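Local coordinates for outer membrane protein OMP121 (Bacteroides thetaiotaomicron, PDB 5FQ8) that probably imports peptides across the outer membrane as a TonB-dependent transporter, working in complex with surface lipoproteins, at residues F198-N203 / E208-S213; M222-N227 / N231-K236; G357-Y360 / M366-Y369. One frame throughout, in Å; residues are numbered along the deposited sequence.

Contact 1: F198-N203 / E208-S213; sequences FGMGWN and ELENGS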
loop_
_atom_site.group_PDB
_atom_site.type_symbol
_atom_site.label_atom_id
_atom_site.label_comp_id
_atom_site.label_asym_id
_atom_site.label_seq_id
_atom_site.Cartn_x
_atom_site.Cartn_y
_atom_site.Cartn_z
ATOM N N PHE B 198 -1.770 -14.460 -45.988
ATOM C CA PHE B 198 -3.080 -14.711 -45.403
ATOM C C PHE B 198 -3.395 -13.659 -44.345
ATOM O O PHE B 198 -2.505 -13.136 -43.679
ATOM C CB PHE B 198 -3.145 -16.110 -44.786
ATOM C CG PHE B 198 -2.484 -17.176 -45.610
ATOM C CD1 PHE B 198 -3.183 -17.839 -46.599
ATOM C CD2 PHE B 198 -1.164 -17.519 -45.386
ATOM C CE1 PHE B 198 -2.582 -18.809 -47.343
ATOM C CE2 PHE B 198 -0.556 -18.496 -46.128
ATOM C CZ PHE B 198 -1.266 -19.141 -47.108
ATOM N N GLY B 199 -4.683 -13.372 -44.170
ATOM C CA GLY B 199 -5.116 -12.324 -43.287
ATOM C C GLY B 199 -5.862 -12.820 -42.066
ATOM O O GLY B 199 -5.735 -13.977 -41.641
ATOM N N MET B 200 -6.650 -11.918 -41.489
ATOM C CA MET B 200 -7.322 -12.168 -40.226
ATOM C C MET B 200 -8.189 -13.406 -40.295
ATOM O O MET B 200 -9.046 -13.529 -41.168
ATOM C CB MET B 200 -8.184 -10.964 -39.861
ATOM C CG MET B 200 -9.086 -11.143 -38.655
ATOM S SD MET B 200 -9.989 -9.653 -38.344
ATOM C CE MET B 200 -10.546 -9.272 -39.979
ATOM N N GLY B 201 -7.978 -14.310 -39.359
ATOM C CA GLY B 201 -8.859 -15.445 -39.219
ATOM C C GLY B 201 -8.232 -16.504 -38.343
ATOM O O GLY B 201 -7.110 -16.368 -37.869
ATOM N N TRP B 202 -8.999 -17.563 -38.135
ATOM C CA TRP B 202 -8.514 -18.723 -37.420
ATOM C C TRP B 202 -8.941 -19.964 -38.193
ATOM O O TRP B 202 -9.810 -19.903 -39.059
ATOM C CB TRP B 202 -9.039 -18.730 -35.989
ATOM C CG TRP B 202 -8.115 -19.336 -35.022
ATOM C CD1 TRP B 202 -8.188 -20.575 -34.505
ATOM C CD2 TRP B 202 -6.959 -18.732 -34.453
ATOM N NE1 TRP B 202 -7.158 -20.788 -33.637
ATOM C CE2 TRP B 202 -6.383 -19.668 -33.590
ATOM C CE3 TRP B 202 -6.352 -17.488 -34.591
ATOM C CZ2 TRP B 202 -5.235 -19.406 -32.865
ATOM C CZ3 TRP B 202 -5.217 -17.231 -33.868
ATOM C CH2 TRP B 202 -4.667 -18.186 -33.019
ATOM N N ASN B 203 -8.296 -21.085 -37.904
ATOM C CA ASN B 203 -8.589 -22.350 -38.576
ATOM C C ASN B 203 -8.605 -22.208 -40.090
ATOM O O ASN B 203 -9.291 -22.959 -40.768
ATOM C CB ASN B 203 -9.931 -22.948 -38.134
ATOM C CG ASN B 203 -10.157 -22.849 -36.657
ATOM O OD1 ASN B 203 -11.072 -22.169 -36.210
ATOM N ND2 ASN B 203 -9.343 -23.543 -35.884
ATOM N N GLU B 208 -13.877 -11.800 -38.207
ATOM C CA GLU B 208 -13.975 -10.355 -38.132
ATOM C C GLU B 208 -13.308 -9.801 -36.888
ATOM O O GLU B 208 -13.357 -8.598 -36.662
ATOM C CB GLU B 208 -15.441 -9.935 -38.192
ATOM C CG GLU B 208 -16.149 -10.505 -39.394
ATOM C CD GLU B 208 -17.621 -10.238 -39.408
ATOM O OE1 GLU B 208 -18.099 -9.496 -38.538
ATOM O OE2 GLU B 208 -18.305 -10.781 -40.294
ATOM N N LEU B 209 -12.655 -10.637 -36.105
ATOM C CA LEU B 209 -12.257 -10.218 -34.769
ATOM C C LEU B 209 -10.968 -10.854 -34.261
ATOM O O LEU B 209 -10.705 -10.754 -33.061
ATOM C CB LEU B 209 -13.393 -10.540 -33.779
ATOM C CG LEU B 209 -14.370 -9.490 -33.239
ATOM C CD1 LEU B 209 -15.345 -8.999 -34.274
ATOM C CD2 LEU B 209 -15.117 -10.098 -32.085
ATOM N N GLU B 210 -10.153 -11.489 -35.089
ATOM C CA GLU B 210 -9.043 -12.254 -34.543
ATOM C C GLU B 210 -7.847 -11.377 -34.236
ATOM O O GLU B 210 -7.668 -10.296 -34.794
ATOM C CB GLU B 210 -8.570 -13.335 -35.505
ATOM C CG GLU B 210 -9.581 -14.371 -35.831
ATOM C CD GLU B 210 -9.961 -15.225 -34.669
ATOM O OE1 GLU B 210 -9.077 -15.628 -33.895
ATOM O OE2 GLU B 210 -11.161 -15.483 -34.528
ATOM N N ASN B 211 -6.983 -11.893 -33.374
ATOM C CA ASN B 211 -5.696 -11.277 -33.116
ATOM C C ASN B 211 -4.583 -11.940 -33.898
ATOM O O ASN B 211 -3.456 -12.012 -33.413
ATOM C CB ASN B 211 -5.396 -11.348 -31.633
ATOM C CG ASN B 211 -5.387 -12.745 -31.153
ATOM O OD1 ASN B 211 -6.144 -13.564 -31.645
ATOM N ND2 ASN B 211 -4.508 -13.056 -30.229
ATOM N N GLY B 212 -4.876 -12.443 -35.088
ATOM C CA GLY B 212 -3.941 -13.305 -35.775
ATOM C C GLY B 212 -4.322 -13.418 -37.230
ATOM O O GLY B 212 -5.288 -12.811 -37.692
ATOM N N SER B 213 -3.541 -14.205 -37.955
ATOM C CA SER B 213 -3.600 -14.192 -39.409
ATOM C C SER B 213 -3.645 -15.593 -39.961
ATOM O O SER B 213 -2.894 -15.950 -40.865
ATOM C CB SER B 213 -2.413 -13.464 -40.028
ATOM O OG SER B 213 -2.243 -12.169 -39.501
#
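M200 and W202 close on E210 from two directions. M200 stretches along the opposite loop with CG anti to its backbone N (chi1 173°) and bends only at chi3, which brings SD to 3.6 Å from the peptide nitrogen of L209 and CE over E208 CA. M200 CG lies 3.9 Å from E210 CB, the two chains passing at a slant. E210 CG, beside its own backbone N, rests on G201, 3.6 Å from G201 C. The bend at chi2 (-66°) then swings the carboxylate to the indole of W202. E210 OE1 approaches W202 CE3 at 3.4 Å, oblique to the ring, the two planes 39° apart. Farther along, the backbones meet through CA-H...O contacts, M200 CA to G212 O at 3.3 Å being nearly straight and S213 CA to G199 O more bent. The hydroxyl of S213 bonds outside the pair, to N842 and to the backbone N of R339.

The W202 indole is further enclosed by rings of W214, F839 and Y884, and a bound peptide lays its backbone against W202, E210 and N211, consistent with these segments helping to line the peptide-binding surface of what is probably a SusC-like transporter. The side chain of F198 lies next to E197, which ligates calcium in a structure of this protein, though that ion is not bound to this chain here. Van der Waals packing and CA-H...O contacts join the two segments, whereas several polar groups are bonded to residues outside the pair, so the shape of this peptide-contacting wall probably depends also on the surrounding helices and loops.

Contact 2: M222-N227 / N231-K236; sequences MQLWGN and NSQKLK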
loop_
_atom_site.group_PDB
_atom_site.type_symbol
_atom_site.label_atom_id
_atom_site.label_comp_id
_atom_site.label_asym_id
_atom_site.label_seq_id
_atom_site.Cartn_x
_atom_site.Cartn_y
_atom_site.Cartn_z
ATOM N N MET B 222 -13.835 -7.141 -50.679
ATOM C CA MET B 222 -14.226 -6.349 -49.527
ATOM C C MET B 222 -14.874 -7.264 -48.498
ATOM O O MET B 222 -15.882 -7.921 -48.777
ATOM C CB MET B 222 -15.154 -5.212 -49.950
ATOM C CG MET B 222 -14.455 -4.161 -50.785
ATOM S SD MET B 222 -14.701 -2.501 -50.184
ATOM C CE MET B 222 -13.408 -1.623 -51.001
ATOM N N GLN B 223 -14.274 -7.331 -47.323
ATOM C CA GLN B 223 -14.805 -8.090 -46.208
ATOM C C GLN B 223 -14.984 -7.173 -45.006
ATOM O O GLN B 223 -14.555 -6.019 -44.994
ATOM C CB GLN B 223 -13.883 -9.259 -45.865
ATOM C CG GLN B 223 -13.548 -10.136 -47.045
ATOM C CD GLN B 223 -14.659 -11.098 -47.408
ATOM O OE1 GLN B 223 -15.447 -11.492 -46.565
ATOM N NE2 GLN B 223 -14.732 -11.466 -48.670
ATOM N N LEU B 224 -15.655 -7.689 -43.995
ATOM C CA LEU B 224 -15.833 -6.930 -42.779
ATOM C C LEU B 224 -14.639 -7.141 -41.863
ATOM O O LEU B 224 -13.776 -7.984 -42.108
ATOM C CB LEU B 224 -17.127 -7.343 -42.099
ATOM C CG LEU B 224 -18.367 -7.102 -42.939
ATOM C CD1 LEU B 224 -19.576 -7.767 -42.326
ATOM C CD2 LEU B 224 -18.572 -5.626 -43.021
ATOM N N TRP B 225 -14.583 -6.343 -40.810
ATOM C CA TRP B 225 -13.623 -6.591 -39.752
ATOM C C TRP B 225 -14.033 -5.787 -38.526
ATOM O O TRP B 225 -14.826 -4.848 -38.611
ATOM C CB TRP B 225 -12.195 -6.249 -40.195
ATOM C CG TRP B 225 -11.937 -4.808 -40.376
ATOM C CD1 TRP B 225 -12.317 -4.028 -41.413
ATOM C CD2 TRP B 225 -11.220 -3.974 -39.489
ATOM N NE1 TRP B 225 -11.893 -2.750 -41.224
ATOM C CE2 TRP B 225 -11.208 -2.691 -40.042
ATOM C CE3 TRP B 225 -10.589 -4.184 -38.265
ATOM C CZ2 TRP B 225 -10.595 -1.626 -39.414
ATOM C CZ3 TRP B 225 -9.978 -3.126 -37.648
ATOM C CH2 TRP B 225 -9.985 -1.867 -38.218
ATOM N N GLY B 226 -13.497 -6.187 -37.385
ATOM C CA GLY B 226 -13.677 -5.427 -36.173
ATOM C C GLY B 226 -15.051 -5.615 -35.569
ATOM O O GLY B 226 -15.901 -6.347 -36.067
ATOM N N ASN B 227 -15.262 -4.929 -34.458
ATOM C CA ASN B 227 -16.524 -5.030 -33.754
ATOM C C ASN B 227 -17.597 -4.225 -34.462
ATOM O O ASN B 227 -17.380 -3.632 -35.521
ATOM C CB ASN B 227 -16.365 -4.566 -32.318
ATOM C CG ASN B 227 -16.005 -5.687 -31.398
ATOM O OD1 ASN B 227 -16.643 -6.732 -31.401
ATOM N ND2 ASN B 227 -14.968 -5.490 -30.610
ATOM N N ASN B 231 -24.730 -0.343 -34.723
ATOM C CA ASN B 231 -25.295 -1.009 -35.884
ATOM C C ASN B 231 -24.487 -0.699 -37.140
ATOM O O ASN B 231 -25.015 -0.669 -38.253
ATOM C CB ASN B 231 -26.762 -0.621 -36.056
ATOM C CG ASN B 231 -27.580 -1.724 -36.621
ATOM O OD1 ASN B 231 -27.247 -2.895 -36.473
ATOM N ND2 ASN B 231 -28.666 -1.368 -37.284
ATOM N N SER B 232 -23.195 -0.458 -36.965
ATOM C CA SER B 232 -22.305 -0.163 -38.070
ATOM C C SER B 232 -21.002 -0.902 -37.846
ATOM O O SER B 232 -20.617 -1.177 -36.710
ATOM C CB SER B 232 -22.040 1.328 -38.195
ATOM O OG SER B 232 -21.098 1.747 -37.227
ATOM N N GLN B 233 -20.326 -1.222 -38.943
ATOM C CA GLN B 233 -19.087 -1.975 -38.886
ATOM C C GLN B 233 -18.168 -1.476 -39.989
ATOM O O GLN B 233 -18.620 -0.914 -40.988
ATOM C CB GLN B 233 -19.372 -3.465 -39.022
ATOM C CG GLN B 233 -18.247 -4.384 -38.675
ATOM C CD GLN B 233 -18.639 -5.811 -38.903
ATOM O OE1 GLN B 233 -19.704 -6.078 -39.444
ATOM N NE2 GLN B 233 -17.799 -6.741 -38.482
ATOM N N LYS B 234 -16.868 -1.669 -39.804
ATOM C CA LYS B 234 -15.916 -1.244 -40.821
ATOM C C LYS B 234 -15.753 -2.312 -41.893
ATOM O O LYS B 234 -15.841 -3.512 -41.629
ATOM C CB LYS B 234 -14.557 -0.906 -40.209
ATOM C CG LYS B 234 -14.461 0.510 -39.688
ATOM C CD LYS B 234 -13.114 0.792 -39.069
ATOM C CE LYS B 234 -13.014 2.219 -38.576
ATOM N NZ LYS B 234 -11.642 2.542 -38.113
ATOM N N LEU B 235 -15.494 -1.849 -43.112
ATOM C CA LEU B 235 -15.449 -2.667 -44.314
ATOM C C LEU B 235 -14.277 -2.197 -45.157
ATOM O O LEU B 235 -14.176 -1.007 -45.456
ATOM C CB LEU B 235 -16.753 -2.534 -45.092
ATOM C CG LEU B 235 -16.899 -3.254 -46.412
ATOM C CD1 LEU B 235 -17.094 -4.706 -46.143
ATOM C CD2 LEU B 235 -18.090 -2.693 -47.119
ATOM N N LYS B 236 -13.404 -3.122 -45.538
ATOM C CA LYS B 236 -12.131 -2.782 -46.149
ATOM C C LYS B 236 -11.750 -3.873 -47.135
ATOM O O LYS B 236 -12.196 -5.017 -47.004
ATOM C CB LYS B 236 -11.036 -2.624 -45.089
ATOM C CG LYS B 236 -10.238 -3.859 -44.819
ATOM C CD LYS B 236 -9.232 -3.584 -43.735
ATOM C CE LYS B 236 -8.283 -4.747 -43.564
ATOM N NZ LYS B 236 -8.748 -5.993 -44.260
#
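M222 touches K236 and L235 at the start of the pairing: its CA faces K236 O in a CA-H...O contact and M222 CB lies 4.3 Å from L235 CD1. Q223 follows with two backbone bonds to K236, Q223 N to K236 O at 3.1 Å and K236 N to Q223 O at 3.2 Å. L224 is on the face it shares with L235, L224 CD2 meeting L235 CD1 at 3.6 Å, and its side chain crosses that of Q233 at about a right angle, CD1 against OE1. The strands form part of a small antiparallel sheet, 232-237 lying between 222-225 and 227-229, and S232-L235 also pair with a strand of the lipoprotein BT_2262, which carries the sheet across the interface.

W225, on the other face, has CG between its backbone N and carbonyl carbon (chi1 70°), which sets the indole alongside the extended K234 chain: W225 CZ2 is 3.5 Å from K234 CD. K236 comes over the ring face, its CD 4.1 Å from the centroid of the five-membered ring. W225 NE1 bonds to S9 of the BT_2262 chain, while the ammonium groups of K234 and K236 go to D351 and D340. At the corner, G226 O accepts from NE2 of the outstretched Q233 at 3.1 Å, the donor tilted 32° from the carbonyl plane; NE2 also hydrogen-bonds E208 OE1. N227 lays its O against Q233 CG at 3.4 Å and sends ND2 to N430.

Contact 3: G357-Y360 / M366-Y369; sequences GYYY and MNPY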
loop_
_atom_site.group_PDB
_atom_site.type_symbol
_atom_site.label_atom_id
_atom_site.label_comp_id
_atom_site.label_asym_id
_atom_site.label_seq_id
_atom_site.Cartn_x
_atom_site.Cartn_y
_atom_site.Cartn_z
ATOM N N GLY B 357 -13.747 -0.542 -25.715
ATOM C CA GLY B 357 -14.882 -1.432 -25.772
ATOM C C GLY B 357 -15.223 -1.922 -27.153
ATOM O O GLY B 357 -15.912 -2.932 -27.282
ATOM N N TYR B 358 -14.758 -1.246 -28.189
ATOM C CA TYR B 358 -15.058 -1.677 -29.543
ATOM C C TYR B 358 -13.796 -1.943 -30.355
ATOM O O TYR B 358 -13.844 -1.939 -31.585
ATOM C CB TYR B 358 -15.961 -0.646 -30.221
ATOM C CG TYR B 358 -17.314 -0.511 -29.573
ATOM C CD1 TYR B 358 -17.468 0.174 -28.388
ATOM C CD2 TYR B 358 -18.442 -1.063 -30.158
ATOM C CE1 TYR B 358 -18.702 0.296 -27.792
ATOM C CE2 TYR B 358 -19.674 -0.941 -29.577
ATOM C CZ TYR B 358 -19.803 -0.264 -28.389
ATOM O OH TYR B 358 -21.051 -0.145 -27.807
ATOM N N TYR B 359 -12.676 -2.200 -29.692
ATOM C CA TYR B 359 -11.440 -2.548 -30.378
ATOM C C TYR B 359 -11.620 -3.813 -31.204
ATOM O O TYR B 359 -12.402 -4.690 -30.852
ATOM C CB TYR B 359 -10.349 -2.743 -29.348
ATOM C CG TYR B 359 -8.967 -2.949 -29.897
ATOM C CD1 TYR B 359 -8.391 -2.030 -30.755
ATOM C CD2 TYR B 359 -8.220 -4.051 -29.518
ATOM C CE1 TYR B 359 -7.118 -2.223 -31.243
ATOM C CE2 TYR B 359 -6.962 -4.250 -29.995
ATOM C CZ TYR B 359 -6.411 -3.335 -30.855
ATOM O OH TYR B 359 -5.148 -3.544 -31.325
ATOM N N TYR B 360 -10.887 -3.913 -32.313
ATOM C CA TYR B 360 -11.232 -4.927 -33.300
ATOM C C TYR B 360 -11.027 -6.349 -32.791
ATOM O O TYR B 360 -11.584 -7.281 -33.375
ATOM C CB TYR B 360 -10.453 -4.701 -34.597
ATOM C CG TYR B 360 -8.973 -4.938 -34.510
ATOM C CD1 TYR B 360 -8.115 -3.919 -34.163
ATOM C CD2 TYR B 360 -8.433 -6.174 -34.789
ATOM C CE1 TYR B 360 -6.778 -4.126 -34.078
ATOM C CE2 TYR B 360 -7.093 -6.389 -34.703
ATOM C CZ TYR B 360 -6.273 -5.360 -34.346
ATOM O OH TYR B 360 -4.928 -5.549 -34.252
ATOM N N MET B 366 -5.059 -5.294 -26.161
ATOM C CA MET B 366 -5.736 -4.007 -26.166
ATOM C C MET B 366 -5.093 -3.082 -27.181
ATOM O O MET B 366 -3.984 -3.322 -27.659
ATOM C CB MET B 366 -5.692 -3.340 -24.795
ATOM C CG MET B 366 -6.831 -3.677 -23.867
ATOM S SD MET B 366 -6.966 -2.347 -22.694
ATOM C CE MET B 366 -7.554 -1.081 -23.772
ATOM N N ASN B 367 -5.795 -2.002 -27.483
ATOM C CA ASN B 367 -5.305 -0.991 -28.409
ATOM C C ASN B 367 -3.962 -0.460 -27.940
ATOM O O ASN B 367 -3.892 0.141 -26.864
ATOM C CB ASN B 367 -6.311 0.145 -28.509
ATOM C CG ASN B 367 -5.993 1.116 -29.621
ATOM O OD1 ASN B 367 -4.841 1.383 -29.921
ATOM N ND2 ASN B 367 -7.030 1.656 -30.239
ATOM N N PRO B 368 -2.894 -0.618 -28.718
ATOM C CA PRO B 368 -1.564 -0.248 -28.224
ATOM C C PRO B 368 -1.442 1.209 -27.886
ATOM O O PRO B 368 -0.673 1.569 -26.992
ATOM C CB PRO B 368 -0.644 -0.616 -29.392
ATOM C CG PRO B 368 -1.429 -1.531 -30.245
ATOM C CD PRO B 368 -2.840 -1.085 -30.108
ATOM N N TYR B 369 -2.165 2.070 -28.582
ATOM C CA TYR B 369 -2.076 3.483 -28.263
ATOM C C TYR B 369 -2.800 3.807 -26.971
ATOM O O TYR B 369 -2.439 4.773 -26.295
ATOM C CB TYR B 369 -2.636 4.311 -29.407
ATOM C CG TYR B 369 -1.863 4.198 -30.703
ATOM C CD1 TYR B 369 -0.756 4.989 -30.939
ATOM C CD2 TYR B 369 -2.259 3.318 -31.691
ATOM C CE1 TYR B 369 -0.068 4.904 -32.112
ATOM C CE2 TYR B 369 -1.576 3.226 -32.868
ATOM C CZ TYR B 369 -0.479 4.024 -33.078
ATOM O OH TYR B 369 0.204 3.932 -34.266
#
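Y359 lays its ring on the backbone leading into N367. N367 N sits 3.5 Å above the plane of the Y359 ring, over its centre, and N367 CB adds a CH-pi contact on the same face, 4.0 Å from the centroid. CG of Y359 is anti to the backbone N (chi1 -173°), which extends the ring across to the other segment and lets Y359 OH meet P368 CD at 3.6 Å. The side amide of N367 passes near CD1 and CE1, its plane turned 27° from the ring.

N367 is the N-cap of helix 368-374, with P368 opening the first turn: N367 OD1 accepts from Y369 N at 3.1 Å. This short helix directly precedes the long strand 376-394 of the beta-barrel. The other end of the amide, ND2, donates to the carbonyls of L346 and N354, so bonds at both ends fix its rotation.

Behind Y359, the opposite ring face is covered toward its rim by Y360 CD1, 3.5 Å above the plane. The carbonyl of Y359 accepts from N430 ND2. On the helix side M366, just before the cap, is held by its N bonding to S333 OG and its side chain packing on L328.

Overall arrangement
The three contacts follow one another along the chain, neither nesting nor crossing. Contact 1 closes the short connection through strand 205-206, the hairpin partner of 201-202, and contact 2 the excursion through strand 227-229; both lie in the long insertion between barrel strands 177-188 and 252-264. Contact 3 closes a loop in the next large insertion, between strands 306-320 and 376-394. In space they converge on the same side of the chain's centre, 14 to 16 Å between centres. L209 packs on G226 and N227, and M200 on W225, joining contacts 1 and 2. Y360 touches L209, W225 and G226, so the loop of contact 3 backs both others and links them to a helix preceding the barrel wall.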